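Local coordinates for protein enoyl-CoA hydratase/carnithine racemase (Magnetospirillum magneticum, PDB 4NEK) that probably acts as an enoyl-CoA isomerase of the crotonase-like family, shifting a double bond of acyl-CoA substrates, and assembles from six chains, at residues L52-Q57 and E183-M187; A90-V94 and L201-A206. All blocks are in the same frame, centred on the assembly; numbering follows the deposited sequence.

Interaction 1. Residues L52-Q57 and E183-M187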
loop_
_atom_site.group_PDB
_atom_site.type_symbol
_atom_site.label_atom_id
_atom_site.label_comp_id
_atom_site.label_asym_id
_atom_site.label_seq_id
_atom_site.Cartn_x
_atom_site.Cartn_y
_atom_site.Cartn_z
ATOM N N LEU C 52 21.199 13.401 -16.885
ATOM C CA LEU C 52 21.173 12.302 -15.952
ATOM C C LEU C 52 22.191 12.546 -14.831
ATOM O O LEU C 52 23.373 12.604 -15.074
ATOM C CB LEU C 52 21.516 11.021 -16.667
ATOM C CG LEU C 52 21.782 9.819 -15.768
ATOM C CD1 LEU C 52 20.541 9.495 -14.973
ATOM C CD2 LEU C 52 22.141 8.612 -16.593
ATOM N N ILE C 53 21.707 12.681 -13.603
ATOM C CA ILE C 53 22.558 12.960 -12.467
ATOM C C ILE C 53 22.797 11.736 -11.650
ATOM O O ILE C 53 21.855 11.095 -11.232
ATOM C CB ILE C 53 21.896 13.921 -11.505
ATOM C CG1 ILE C 53 21.457 15.164 -12.225
ATOM C CG2 ILE C 53 22.844 14.348 -10.400
ATOM C CD1 ILE C 53 20.470 15.912 -11.367
ATOM N N LEU C 54 24.067 11.476 -11.385
ATOM C CA LEU C 54 24.512 10.264 -10.700
ATOM C C LEU C 54 25.453 10.600 -9.559
ATOM O O LEU C 54 26.052 11.673 -9.529
ATOM C CB LEU C 54 25.324 9.384 -11.653
ATOM C CG LEU C 54 24.584 8.998 -12.925
ATOM C CD1 LEU C 54 25.470 8.176 -13.862
ATOM C CD2 LEU C 54 23.342 8.215 -12.589
ATOM N N GLY C 55 25.611 9.652 -8.647
ATOM C CA GLY C 55 26.618 9.767 -7.617
ATOM C C GLY C 55 27.714 8.738 -7.772
ATOM O O GLY C 55 28.075 8.328 -8.873
ATOM N N SER C 56 28.258 8.328 -6.632
ATOM C CA SER C 56 29.332 7.348 -6.601
ATOM C C SER C 56 28.694 5.982 -6.745
ATOM O O SER C 56 27.466 5.867 -6.948
ATOM C CB SER C 56 30.102 7.457 -5.304
ATOM O OG SER C 56 29.431 6.796 -4.225
ATOM N N GLN C 57 29.501 4.946 -6.612
ATOM C CA GLN C 57 28.971 3.594 -6.651
ATOM C C GLN C 57 28.320 3.241 -5.346
ATOM O O GLN C 57 27.669 2.213 -5.264
ATOM C CB GLN C 57 30.071 2.574 -7.005
ATOM C CG GLN C 57 30.567 2.646 -8.452
ATOM C CD GLN C 57 29.447 2.913 -9.475
ATOM O OE1 GLN C 57 29.330 4.011 -10.019
ATOM N NE2 GLN C 57 28.604 1.924 -9.706
ATOM N N GLU C 183 22.007 2.329 -12.531
ATOM C CA GLU C 183 22.489 3.291 -13.520
ATOM C C GLU C 183 21.996 2.959 -14.918
ATOM O O GLU C 183 21.574 3.850 -15.675
ATOM C CB GLU C 183 24.001 3.386 -13.497
ATOM C CG GLU C 183 24.541 4.014 -12.215
ATOM C CD GLU C 183 26.029 4.436 -12.263
ATOM O OE1 GLU C 183 26.616 4.445 -13.381
ATOM O OE2 GLU C 183 26.617 4.793 -11.187
ATOM N N GLU C 184 21.965 1.673 -15.234
ATOM C CA GLU C 184 21.464 1.244 -16.528
ATOM C C GLU C 184 20.009 1.619 -16.710
ATOM O O GLU C 184 19.573 2.046 -17.763
ATOM C CB GLU C 184 21.514 -0.250 -16.579
ATOM C CG GLU C 184 21.630 -0.759 -17.991
ATOM C CD GLU C 184 21.836 -2.284 -18.107
ATOM O OE1 GLU C 184 22.062 -2.970 -17.069
ATOM O OE2 GLU C 184 21.809 -2.798 -19.262
ATOM N N THR C 185 19.235 1.414 -15.658
ATOM C CA THR C 185 17.808 1.668 -15.719
ATOM C C THR C 185 17.537 3.163 -15.818
ATOM O O THR C 185 16.655 3.589 -16.547
ATOM C CB THR C 185 17.140 1.134 -14.456
ATOM O OG1 THR C 185 17.425 -0.252 -14.348
ATOM C CG2 THR C 185 15.661 1.291 -14.513
ATOM N N ALA C 186 18.257 3.955 -15.024
ATOM C CA ALA C 186 18.087 5.367 -15.092
ATOM C C ALA C 186 18.503 5.870 -16.465
ATOM O O ALA C 186 17.864 6.768 -17.017
ATOM C CB ALA C 186 18.881 6.054 -14.010
HETATM N N MSE C 187 19.548 5.271 -17.023
HETATM C CA MSE C 187 20.009 5.678 -18.341
HETATM C C MSE C 187 18.973 5.326 -19.360
HETATM O O MSE C 187 18.757 6.062 -20.309
HETATM C CB MSE C 187 21.349 5.013 -18.628
HETATM C CG MSE C 187 21.823 5.246 -20.043
HETATM SE SE MSE C 187 22.093 7.171 -20.508
HETATM C CE MSE C 187 23.997 7.261 -19.985
HETATM O O HOH W 1 25.481 5.111 -8.870
#

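Interaction 2. Residues A90-V94 and L201-A206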
loop_
_atom_site.group_PDB
_atom_site.type_symbol
_atom_site.label_atom_id
_atom_site.label_comp_id
_atom_site.label_asym_id
_atom_site.label_seq_id
_atom_site.Cartn_x
_atom_site.Cartn_y
_atom_site.Cartn_z
ATOM N N ALA C 90 15.765 24.347 -14.941
ATOM C CA ALA C 90 16.169 23.655 -16.166
ATOM C C ALA C 90 14.991 23.333 -17.045
ATOM O O ALA C 90 14.019 22.726 -16.590
ATOM C CB ALA C 90 16.922 22.383 -15.843
ATOM N N ARG C 91 15.079 23.723 -18.309
ATOM C CA ARG C 91 13.998 23.493 -19.271
ATOM C C ARG C 91 13.985 22.053 -19.752
ATOM O O ARG C 91 12.938 21.481 -20.031
ATOM C CB ARG C 91 14.128 24.470 -20.437
ATOM C CG ARG C 91 14.011 25.945 -20.025
ATOM C CD ARG C 91 12.565 26.485 -19.987
ATOM N NE ARG C 91 11.754 26.243 -21.205
ATOM C CZ ARG C 91 10.586 26.829 -21.528
ATOM N NH1 ARG C 91 9.975 26.472 -22.653
ATOM N NH2 ARG C 91 10.021 27.765 -20.763
ATOM N N LYS C 92 15.147 21.451 -19.841
ATOM C CA LYS C 92 15.244 20.067 -20.274
ATOM C C LYS C 92 15.030 19.103 -19.108
ATOM O O LYS C 92 15.224 19.448 -17.967
ATOM C CB LYS C 92 16.602 19.790 -20.936
ATOM C CG LYS C 92 16.866 20.670 -22.140
ATOM C CD LYS C 92 18.247 20.444 -22.798
ATOM C CE LYS C 92 18.464 21.452 -23.920
ATOM N NZ LYS C 92 19.766 21.304 -24.586
ATOM N N PRO C 93 14.636 17.894 -19.417
ATOM C CA PRO C 93 14.354 16.912 -18.393
ATOM C C PRO C 93 15.577 16.468 -17.651
ATOM O O PRO C 93 16.673 16.468 -18.205
ATOM C CB PRO C 93 13.808 15.702 -19.170
ATOM C CG PRO C 93 13.438 16.219 -20.516
ATOM C CD PRO C 93 14.326 17.398 -20.773
ATOM N N VAL C 94 15.349 16.046 -16.413
ATOM C CA VAL C 94 16.413 15.683 -15.496
ATOM C C VAL C 94 16.030 14.375 -14.803
ATOM O O VAL C 94 14.979 14.263 -14.216
ATOM C CB VAL C 94 16.576 16.769 -14.436
ATOM C CG1 VAL C 94 17.659 16.406 -13.451
ATOM C CG2 VAL C 94 16.868 18.125 -15.078
ATOM N N LEU C 201 8.530 18.072 -25.720
ATOM C CA LEU C 201 8.782 17.596 -24.385
ATOM C C LEU C 201 9.048 18.726 -23.427
ATOM O O LEU C 201 8.554 18.748 -22.292
ATOM C CB LEU C 201 9.973 16.678 -24.375
ATOM C CG LEU C 201 10.153 15.862 -23.101
ATOM C CD1 LEU C 201 8.915 15.080 -22.720
ATOM C CD2 LEU C 201 11.295 14.873 -23.276
ATOM N N VAL C 202 9.830 19.676 -23.880
ATOM C CA VAL C 202 10.133 20.850 -23.103
ATOM C C VAL C 202 8.879 21.657 -22.757
ATOM O O VAL C 202 8.763 22.193 -21.649
ATOM C CB VAL C 202 11.182 21.701 -23.889
ATOM C CG1 VAL C 202 11.189 23.158 -23.479
ATOM C CG2 VAL C 202 12.570 21.099 -23.701
ATOM N N GLN C 203 7.951 21.753 -23.691
ATOM C CA GLN C 203 6.717 22.485 -23.445
ATOM C C GLN C 203 5.863 21.763 -22.430
ATOM O O GLN C 203 5.209 22.372 -21.582
ATOM C CB GLN C 203 5.917 22.589 -24.729
ATOM C CG GLN C 203 6.530 23.470 -25.798
ATOM C CD GLN C 203 6.650 24.897 -25.314
ATOM O OE1 GLN C 203 5.689 25.482 -24.813
ATOM N NE2 GLN C 203 7.849 25.455 -25.424
ATOM N N ILE C 204 5.860 20.442 -22.509
ATOM C CA ILE C 204 5.115 19.654 -21.552
ATOM C C ILE C 204 5.660 19.876 -20.169
ATOM O O ILE C 204 4.902 20.083 -19.207
ATOM C CB ILE C 204 5.149 18.183 -21.927
ATOM C CG1 ILE C 204 4.266 17.986 -23.180
ATOM C CG2 ILE C 204 4.593 17.314 -20.809
ATOM C CD1 ILE C 204 4.269 16.567 -23.717
ATOM N N LYS C 205 6.980 19.831 -20.044
ATOM C CA LYS C 205 7.592 20.009 -18.728
ATOM C C LYS C 205 7.271 21.390 -18.199
ATOM O O LYS C 205 6.921 21.536 -17.027
ATOM C CB LYS C 205 9.094 19.784 -18.779
ATOM C CG LYS C 205 9.769 20.088 -17.473
ATOM C CD LYS C 205 11.200 19.611 -17.456
ATOM C CE LYS C 205 11.853 20.244 -16.249
ATOM N NZ LYS C 205 13.206 19.702 -16.006
ATOM N N ALA C 206 7.335 22.405 -19.062
ATOM C CA ALA C 206 7.074 23.781 -18.619
ATOM C C ALA C 206 5.632 23.945 -18.165
ATOM O O ALA C 206 5.357 24.565 -17.143
ATOM C CB ALA C 206 7.392 24.767 -19.706
HETATM O O HOH W 2 10.734 22.717 -19.694
#

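Interaction 1. Residues L52-Q57 and E183-M187
Leu52 meets the helix with both of its branches: CD1 rests on the methyl of Ala186, 3.9 Å from its CB, while CD2 reaches the backbone of Met187, 4.0 Å from its CA. Met187, present as selenomethionine, bends at chi2 and chi3, which brings its CE back to 4.1 Å from Leu52 CD2, the two side chains crossing at about a right angle. Two residues on, Leu54 lays CD1 over one face of the Glu183 carboxylate, 3.9 Å from OE1. The strand belongs to the mixed sheet of the crotonase-like fold, and residues 183-187 of helix 179-194 run nearly antiparallel to strand residues 52-54, at 163°, the two short axes 9.8 Å apart; Val15 and Ala97 of the two neighbouring strands widen the apolar floor.

Beyond the strand end the contact turns polar. Glu183 has CG anti to its carbonyl carbon (chi1 -68°) and is extended from there, which carries OE2 past Leu54 to a water that donates to it at 2.6 Å and to Ser56 O at 2.9 Å. OE2 also forms a salt bridge with Arg17, whose NH1 bonds Gly55 O as well. Cut back to an alanine, position Glu183 would probably leave Arg17 without its carboxylate and the water without one of its two acceptors. The side chain of Gln57 crosses that of Glu183 at about a right angle, the amide and carboxylate planes 69° apart.

Interaction 2. Residues A90-V94 and L201-A206
Lys205 drives its ammonium group into the bend of 90-94. Its chain is stretched from end to end, CG turned away from the backbone N, and NZ arrives 2.8 Å from Lys92 O. A weak second bond of 3.2 Å joins Lys205 NZ to Ala90 O. The first approaches at a C=O...N angle of 125° from above the carbonyl plane, 49° out of it. On the way in, CD of Lys205 passes 3.6 Å from Arg91 O.

This inner part is closely packed. Pro93 sets the edge of its ring, CG, 3.7 Å from Leu201 CD2, and Leu193 of helix 179-194 touches both residues. Met157 of a second subunit packs on Pro93, Leu201 and Lys205, so the junction of helix 198-208 with the loop entering strand 94-98 also belongs to a subunit interface.

Toward the exposed Arg91 the fit is looser. Its bent chain brings the guanidinium to the helix surface, Ala206 CB over one face, toward the rim, and Val202 CG1 at the edge, 3.6 Å from NH1. The amide of Gln203 also comes to that edge, its plane turned 55° from the guanidinium. Between these two parts a water donates to both Arg91 O and Val202 O, linking the backbones.

Asp114 adds a third partner: its OD2 forms a salt bridge with Lys205 NZ and accepts a hydrogen bond from Val94 N. The buried lysine thus has a carboxylate and two carbonyls around it, surroundings that would probably favour its charged form.

Both contacts are largely buried, and both set a helix from the C-terminal half of the chain against the central sheet or the loop leading into it. Interaction 1 lies on helix 179-194, interaction 2 on the next helix, 198-208. Their centres are about 20 Å apart, yet neighbouring strands join them where Ile53 CD1 packs 3.5 Å from Val94 CG1. The chemistry is arranged differently: 52-57 with 183-187 is apolar along the strand and has its carboxylate, water and arginine past the strand end, whereas 90-94 with 201-206 has a lysine charge inside and an exposed arginine outside. Another subunit takes part in interaction 2 but does not touch interaction 1.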